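Local structure of hypothetical protein PH1897 (Pyrococcus horikoshii, 1VDW) at residues W6-D18 with I112-E126. The protein probably hydrolyses fructose 1,6-bisphosphate to fructose 6-phosphate and phosphate with magnesium, as a homodimeric member of the inositol monophosphatase superfamily. Numbering follows the deposited sequence.
Sequences WRKIAIDIIRDFD and IYAFIYEPIVERLYE
Tyr-117 meets Ile-14, Phe-17 and Asp-18 where the N-terminal helix 6-18 lies on the large mixed sheet of the inositol monophosphatase fold, running nearly parallel to strand 112-118, with the axes 9.5 Å apart. Ile-14 sits squarely over one face of the tyrosine ring, its CG1 3.9 Å from the centroid in a CH-pi contact, while its CD1 reaches on to Leu-124 CD2 of the neighbouring antiparallel strand. The edge of Tyr-117 points to the face of Phe-17 in an offset edge-to-face pair, planes at 89°. Phe-17 also touches Pro-119 and lies close to Leu-86, a predicted magnesium ligand, so this end of the helix borders the probable catalytic site.

One turn before Ile-14, Ala-10 CB rests over a face of Phe-115, whose edge takes Ile-13 CD1. At the other end Tyr-113, with CG anti to the backbone N (chi1 177°), extends toward the helix and packs against Trp-6 CB and Arg-7 CG. Tyr-113 OH donates to the anti lone pair of Glu-126 OE1 at 2.7 Å. Arg-7 grips the same carboxylate side-on, NE to OE1 and NH2 to OE2 of Glu-126 at 2.9 and 2.8 Å, the two planes turned 56° apart. A water bridges Arg-7 O and Glu-126 OE1. A leucine in place of Arg-7 would probably leave the buried Glu-126 carboxylate without its counter-ion, with Tyr-113 OH and the water still bonded to OE1. Back at the far end, Tyr-117 OH donates a hydrogen bond to the syn lone pair of Asp-18 OD1, 2.5 Å away.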
loop_
_atom_site.group_PDB
_atom_site.type_symbol
_atom_site.label_atom_id
_atom_site.label_comp_id
_atom_site.label_asym_id
_atom_site.label_seq_id
_atom_site.Cartn_x
_atom_site.Cartn_y
_atom_site.Cartn_z
ATOM N N TRP A 6 -6.058 -1.718 29.844
ATOM C CA TRP A 6 -5.166 -1.927 28.710
ATOM C C TRP A 6 -5.493 -0.941 27.593
ATOM O O TRP A 6 -4.606 -0.490 26.867
ATOM C CB TRP A 6 -5.269 -3.366 28.198
ATOM C CG TRP A 6 -4.647 -4.359 29.131
ATOM C CD1 TRP A 6 -5.285 -5.349 29.826
ATOM C CD2 TRP A 6 -3.266 -4.433 29.503
ATOM N NE1 TRP A 6 -4.387 -6.034 30.604
ATOM C CE2 TRP A 6 -3.140 -5.499 30.424
ATOM C CE3 TRP A 6 -2.121 -3.712 29.140
ATOM C CZ2 TRP A 6 -1.912 -5.850 30.997
ATOM C CZ3 TRP A 6 -0.897 -4.065 29.711
ATOM C CH2 TRP A 6 -0.806 -5.128 30.626
ATOM N N ARG A 7 -6.769 -0.596 27.460
ATOM C CA ARG A 7 -7.171 0.349 26.431
ATOM C C ARG A 7 -6.587 1.729 26.739
ATOM O O ARG A 7 -6.254 2.490 25.832
ATOM C CB ARG A 7 -8.699 0.387 26.326
ATOM C CG ARG A 7 -9.300 -0.984 26.008
ATOM C CD ARG A 7 -10.805 -0.945 25.810
ATOM N NE ARG A 7 -11.190 -0.336 24.539
ATOM C CZ ARG A 7 -12.445 -0.242 24.112
ATOM N NH1 ARG A 7 -13.437 -0.718 24.855
ATOM N NH2 ARG A 7 -12.710 0.316 22.938
ATOM N N LYS A 8 -6.447 2.043 28.026
ATOM C CA LYS A 8 -5.865 3.321 28.438
ATOM C C LYS A 8 -4.396 3.333 28.016
ATOM O O LYS A 8 -3.865 4.347 27.561
ATOM C CB LYS A 8 -5.988 3.487 29.962
ATOM C CG LYS A 8 -5.452 4.802 30.534
ATOM C CD LYS A 8 -3.965 4.742 30.864
ATOM C CE LYS A 8 -3.497 6.031 31.536
ATOM N NZ LYS A 8 -2.046 5.999 31.878
ATOM N N ILE A 9 -3.740 2.188 28.163
ATOM C CA ILE A 9 -2.343 2.068 27.778
ATOM C C ILE A 9 -2.191 2.260 26.266
ATOM O O ILE A 9 -1.223 2.867 25.805
ATOM C CB ILE A 9 -1.781 0.694 28.202
ATOM C CG1 ILE A 9 -1.791 0.600 29.731
ATOM C CG2 ILE A 9 -0.372 0.506 27.655
ATOM C CD1 ILE A 9 -1.284 -0.706 30.279
ATOM N N ALA A 10 -3.152 1.753 25.501
ATOM C CA ALA A 10 -3.106 1.895 24.048
ATOM C C ALA A 10 -3.083 3.378 23.682
ATOM O O ALA A 10 -2.343 3.801 22.791
ATOM C CB ALA A 10 -4.312 1.215 23.414
ATOM N N ILE A 11 -3.894 4.171 24.379
ATOM C CA ILE A 11 -3.937 5.600 24.112
ATOM C C ILE A 11 -2.611 6.268 24.477
ATOM O O ILE A 11 -2.144 7.148 23.759
ATOM C CB ILE A 11 -5.085 6.284 24.875
ATOM C CG1 ILE A 11 -6.419 5.664 24.456
ATOM C CG2 ILE A 11 -5.074 7.784 24.599
ATOM C CD1 ILE A 11 -6.685 5.709 22.972
ATOM N N ASP A 12 -2.004 5.868 25.593
ATOM C CA ASP A 12 -0.715 6.448 25.966
ATOM C C ASP A 12 0.265 6.182 24.826
ATOM O O ASP A 12 1.071 7.038 24.469
ATOM C CB ASP A 12 -0.152 5.815 27.247
ATOM C CG ASP A 12 -0.981 6.126 28.481
ATOM O OD1 ASP A 12 -1.677 7.162 28.503
ATOM O OD2 ASP A 12 -0.912 5.332 29.443
ATOM N N ILE A 13 0.191 4.980 24.261
ATOM C CA ILE A 13 1.069 4.599 23.164
ATOM C C ILE A 13 0.797 5.420 21.904
ATOM O O ILE A 13 1.735 5.860 21.239
ATOM C CB ILE A 13 0.942 3.088 22.878
ATOM C CG1 ILE A 13 1.545 2.308 24.052
ATOM C CG2 ILE A 13 1.639 2.734 21.568
ATOM C CD1 ILE A 13 1.313 0.817 24.001
ATOM N N ILE A 14 -0.472 5.639 21.577
ATOM C CA ILE A 14 -0.802 6.451 20.406
ATOM C C ILE A 14 -0.120 7.804 20.573
ATOM O O ILE A 14 0.548 8.297 19.667
ATOM C CB ILE A 14 -2.332 6.681 20.267
ATOM C CG1 ILE A 14 -3.010 5.404 19.772
ATOM C CG2 ILE A 14 -2.615 7.838 19.303
ATOM C CD1 ILE A 14 -4.512 5.520 19.643
ATOM N N ARG A 15 -0.288 8.400 21.749
ATOM C CA ARG A 15 0.308 9.699 22.028
ATOM C C ARG A 15 1.833 9.674 21.964
ATOM O O ARG A 15 2.446 10.560 21.366
ATOM C CB ARG A 15 -0.167 10.198 23.392
ATOM C CG ARG A 15 -1.653 10.498 23.409
ATOM C CD ARG A 15 -2.160 10.792 24.807
ATOM N NE ARG A 15 -3.561 11.192 24.781
ATOM C CZ ARG A 15 -4.359 11.206 25.842
ATOM N NH1 ARG A 15 -3.899 10.840 27.031
ATOM N NH2 ARG A 15 -5.620 11.590 25.712
ATOM N N ASP A 16 2.451 8.666 22.572
ATOM C CA ASP A 16 3.905 8.563 22.548
ATOM C C ASP A 16 4.406 8.383 21.116
ATOM O O ASP A 16 5.428 8.953 20.729
ATOM C CB ASP A 16 4.379 7.388 23.410
ATOM C CG ASP A 16 4.112 7.601 24.888
ATOM O OD1 ASP A 16 4.177 8.763 25.340
ATOM O OD2 ASP A 16 3.855 6.607 25.599
ATOM N N PHE A 17 3.675 7.597 20.330
ATOM C CA PHE A 17 4.049 7.342 18.947
ATOM C C PHE A 17 3.979 8.611 18.106
ATOM O O PHE A 17 4.923 8.939 17.386
ATOM C CB PHE A 17 3.128 6.289 18.335
ATOM C CG PHE A 17 3.556 5.845 16.970
ATOM C CD1 PHE A 17 4.397 4.751 16.816
ATOM C CD2 PHE A 17 3.147 6.542 15.837
ATOM C CE1 PHE A 17 4.826 4.356 15.555
ATOM C CE2 PHE A 17 3.574 6.154 14.572
ATOM C CZ PHE A 17 4.413 5.060 14.432
ATOM N N ASP A 18 2.861 9.322 18.182
ATOM C CA ASP A 18 2.717 10.546 17.402
ATOM C C ASP A 18 3.759 11.592 17.783
ATOM O O ASP A 18 4.210 12.364 16.940
ATOM C CB ASP A 18 1.322 11.156 17.578
ATOM C CG ASP A 18 0.213 10.261 17.057
ATOM O OD1 ASP A 18 0.486 9.380 16.214
ATOM O OD2 ASP A 18 -0.943 10.452 17.491
ATOM N N ILE A 112 -6.595 -11.516 25.662
ATOM C CA ILE A 112 -7.703 -10.743 26.212
ATOM C C ILE A 112 -7.901 -9.386 25.554
ATOM O O ILE A 112 -8.957 -8.778 25.697
ATOM C CB ILE A 112 -7.535 -10.530 27.736
ATOM C CG1 ILE A 112 -6.193 -9.855 28.027
ATOM C CG2 ILE A 112 -7.627 -11.873 28.456
ATOM C CD1 ILE A 112 -6.033 -9.400 29.463
ATOM N N TYR A 113 -6.894 -8.918 24.823
ATOM C CA TYR A 113 -6.987 -7.623 24.163
ATOM C C TYR A 113 -5.848 -7.450 23.178
ATOM O O TYR A 113 -4.738 -7.923 23.404
ATOM C CB TYR A 113 -6.916 -6.504 25.204
ATOM C CG TYR A 113 -6.923 -5.107 24.629
ATOM C CD1 TYR A 113 -8.073 -4.578 24.052
ATOM C CD2 TYR A 113 -5.782 -4.313 24.672
ATOM C CE1 TYR A 113 -8.085 -3.284 23.534
ATOM C CE2 TYR A 113 -5.782 -3.024 24.160
ATOM C CZ TYR A 113 -6.935 -2.515 23.594
ATOM O OH TYR A 113 -6.930 -1.234 23.095
ATOM N N ALA A 114 -6.136 -6.764 22.081
ATOM C CA ALA A 114 -5.126 -6.479 21.082
ATOM C C ALA A 114 -5.512 -5.205 20.361
ATOM O O ALA A 114 -6.697 -4.876 20.242
ATOM C CB ALA A 114 -5.019 -7.623 20.084
ATOM N N PHE A 115 -4.511 -4.463 19.909
ATOM C CA PHE A 115 -4.793 -3.259 19.150
ATOM C C PHE A 115 -3.729 -3.065 18.096
ATOM O O PHE A 115 -2.598 -3.548 18.215
ATOM C CB PHE A 115 -4.897 -2.010 20.058
ATOM C CG PHE A 115 -3.573 -1.422 20.483
ATOM C CD1 PHE A 115 -2.882 -0.540 19.652
ATOM C CD2 PHE A 115 -3.044 -1.708 21.735
ATOM C CE1 PHE A 115 -1.686 0.049 20.069
ATOM C CE2 PHE A 115 -1.850 -1.122 22.158
ATOM C CZ PHE A 115 -1.174 -0.242 21.324
ATOM N N ILE A 116 -4.140 -2.398 17.030
ATOM C CA ILE A 116 -3.256 -2.046 15.936
ATOM C C ILE A 116 -3.557 -0.581 15.668
ATOM O O ILE A 116 -4.712 -0.203 15.456
ATOM C CB ILE A 116 -3.542 -2.877 14.661
ATOM C CG1 ILE A 116 -3.078 -4.320 14.877
ATOM C CG2 ILE A 116 -2.819 -2.264 13.448
ATOM C CD1 ILE A 116 -3.521 -5.285 13.787
ATOM N N TYR A 117 -2.510 0.240 15.697
ATOM C CA TYR A 117 -2.621 1.675 15.457
ATOM C C TYR A 117 -2.077 1.995 14.067
ATOM O O TYR A 117 -0.903 1.752 13.790
ATOM C CB TYR A 117 -1.832 2.447 16.530
ATOM C CG TYR A 117 -1.776 3.948 16.323
ATOM C CD1 TYR A 117 -2.916 4.665 15.968
ATOM C CD2 TYR A 117 -0.582 4.655 16.496
ATOM C CE1 TYR A 117 -2.876 6.047 15.788
ATOM C CE2 TYR A 117 -0.532 6.042 16.318
ATOM C CZ TYR A 117 -1.683 6.727 15.964
ATOM O OH TYR A 117 -1.642 8.090 15.776
ATOM N N GLU A 118 -2.937 2.529 13.202
ATOM C CA GLU A 118 -2.561 2.885 11.831
ATOM C C GLU A 118 -2.557 4.418 11.866
ATOM O O GLU A 118 -3.551 5.075 11.557
ATOM C CB GLU A 118 -3.620 2.345 10.869
ATOM C CG GLU A 118 -3.340 2.678 9.418
ATOM C CD GLU A 118 -4.364 2.129 8.433
ATOM O OE1 GLU A 118 -5.466 1.699 8.845
ATOM O OE2 GLU A 118 -4.062 2.153 7.218
ATOM N N PRO A 119 -1.410 5.012 12.222
ATOM C CA PRO A 119 -1.275 6.467 12.337
ATOM C C PRO A 119 -1.594 7.398 11.183
ATOM O O PRO A 119 -2.176 8.455 11.401
ATOM C CB PRO A 119 0.170 6.644 12.814
ATOM C CG PRO A 119 0.861 5.515 12.190
ATOM C CD PRO A 119 -0.097 4.370 12.409
ATOM N N ILE A 120 -1.230 7.008 9.966
ATOM C CA ILE A 120 -1.473 7.848 8.796
ATOM C C ILE A 120 -2.921 8.303 8.678
ATOM O O ILE A 120 -3.198 9.423 8.243
ATOM C CB ILE A 120 -1.087 7.115 7.487
ATOM C CG1 ILE A 120 0.436 7.007 7.378
ATOM C CG2 ILE A 120 -1.673 7.844 6.280
ATOM C CD1 ILE A 120 1.146 8.347 7.255
ATOM N N VAL A 121 -3.839 7.433 9.074
ATOM C CA VAL A 121 -5.263 7.730 8.981
ATOM C C VAL A 121 -5.935 7.780 10.355
ATOM O O VAL A 121 -7.151 7.687 10.460
ATOM C CB VAL A 121 -5.994 6.720 8.064
ATOM C CG1 VAL A 121 -5.692 7.046 6.605
ATOM C CG2 VAL A 121 -5.557 5.298 8.392
ATOM N N GLU A 122 -5.123 7.929 11.399
ATOM C CA GLU A 122 -5.618 8.046 12.771
ATOM C C GLU A 122 -6.604 6.954 13.151
ATOM O O GLU A 122 -7.641 7.223 13.756
ATOM C CB GLU A 122 -6.271 9.418 12.957
ATOM C CG GLU A 122 -5.313 10.582 12.725
ATOM C CD GLU A 122 -5.994 11.939 12.772
ATOM O OE1 GLU A 122 -6.844 12.154 13.657
ATOM O OE2 GLU A 122 -5.666 12.800 11.926
ATOM N N ARG A 123 -6.273 5.715 12.813
ATOM C CA ARG A 123 -7.151 4.590 13.103
ATOM C C ARG A 123 -6.674 3.676 14.207
ATOM O O ARG A 123 -5.524 3.225 14.202
ATOM C CB ARG A 123 -7.339 3.727 11.862
ATOM C CG ARG A 123 -8.172 4.320 10.780
ATOM C CD ARG A 123 -8.115 3.362 9.610
ATOM N NE ARG A 123 -8.760 3.886 8.423
ATOM C CZ ARG A 123 -8.572 3.406 7.197
ATOM N NH1 ARG A 123 -7.745 2.378 6.982
ATOM N NH2 ARG A 123 -9.214 3.963 6.181
ATOM N N LEU A 124 -7.563 3.381 15.145
ATOM C CA LEU A 124 -7.229 2.458 16.216
ATOM C C LEU A 124 -8.120 1.233 16.091
ATOM O O LEU A 124 -9.336 1.324 16.278
ATOM C CB LEU A 124 -7.431 3.089 17.601
ATOM C CG LEU A 124 -7.144 2.132 18.771
ATOM C CD1 LEU A 124 -5.688 1.700 18.739
ATOM C CD2 LEU A 124 -7.462 2.808 20.101
ATOM N N TYR A 125 -7.519 0.099 15.731
ATOM C CA TYR A 125 -8.244 -1.161 15.620
ATOM C C TYR A 125 -8.066 -1.874 16.951
ATOM O O TYR A 125 -6.953 -1.934 17.484
ATOM C CB TYR A 125 -7.648 -2.060 14.533
ATOM C CG TYR A 125 -7.691 -1.516 13.129
ATOM C CD1 TYR A 125 -8.665 -1.941 12.229
ATOM C CD2 TYR A 125 -6.727 -0.609 12.685
ATOM C CE1 TYR A 125 -8.672 -1.478 10.909
ATOM C CE2 TYR A 125 -6.726 -0.144 11.377
ATOM C CZ TYR A 125 -7.697 -0.583 10.499
ATOM O OH TYR A 125 -7.682 -0.131 9.196
ATOM N N GLU A 126 -9.156 -2.416 17.480
ATOM C CA GLU A 126 -9.097 -3.136 18.740
ATOM C C GLU A 126 -9.812 -4.469 18.630
ATOM O O GLU A 126 -10.832 -4.594 17.953
ATOM C CB GLU A 126 -9.736 -2.316 19.864
ATOM C CG GLU A 126 -9.030 -1.009 20.155
ATOM C CD GLU A 126 -9.738 -0.211 21.228
ATOM O OE1 GLU A 126 -9.293 -0.244 22.397
ATOM O OE2 GLU A 126 -10.751 0.435 20.896
HETATM O O HOH W 1 -8.036 2.188 23.577
#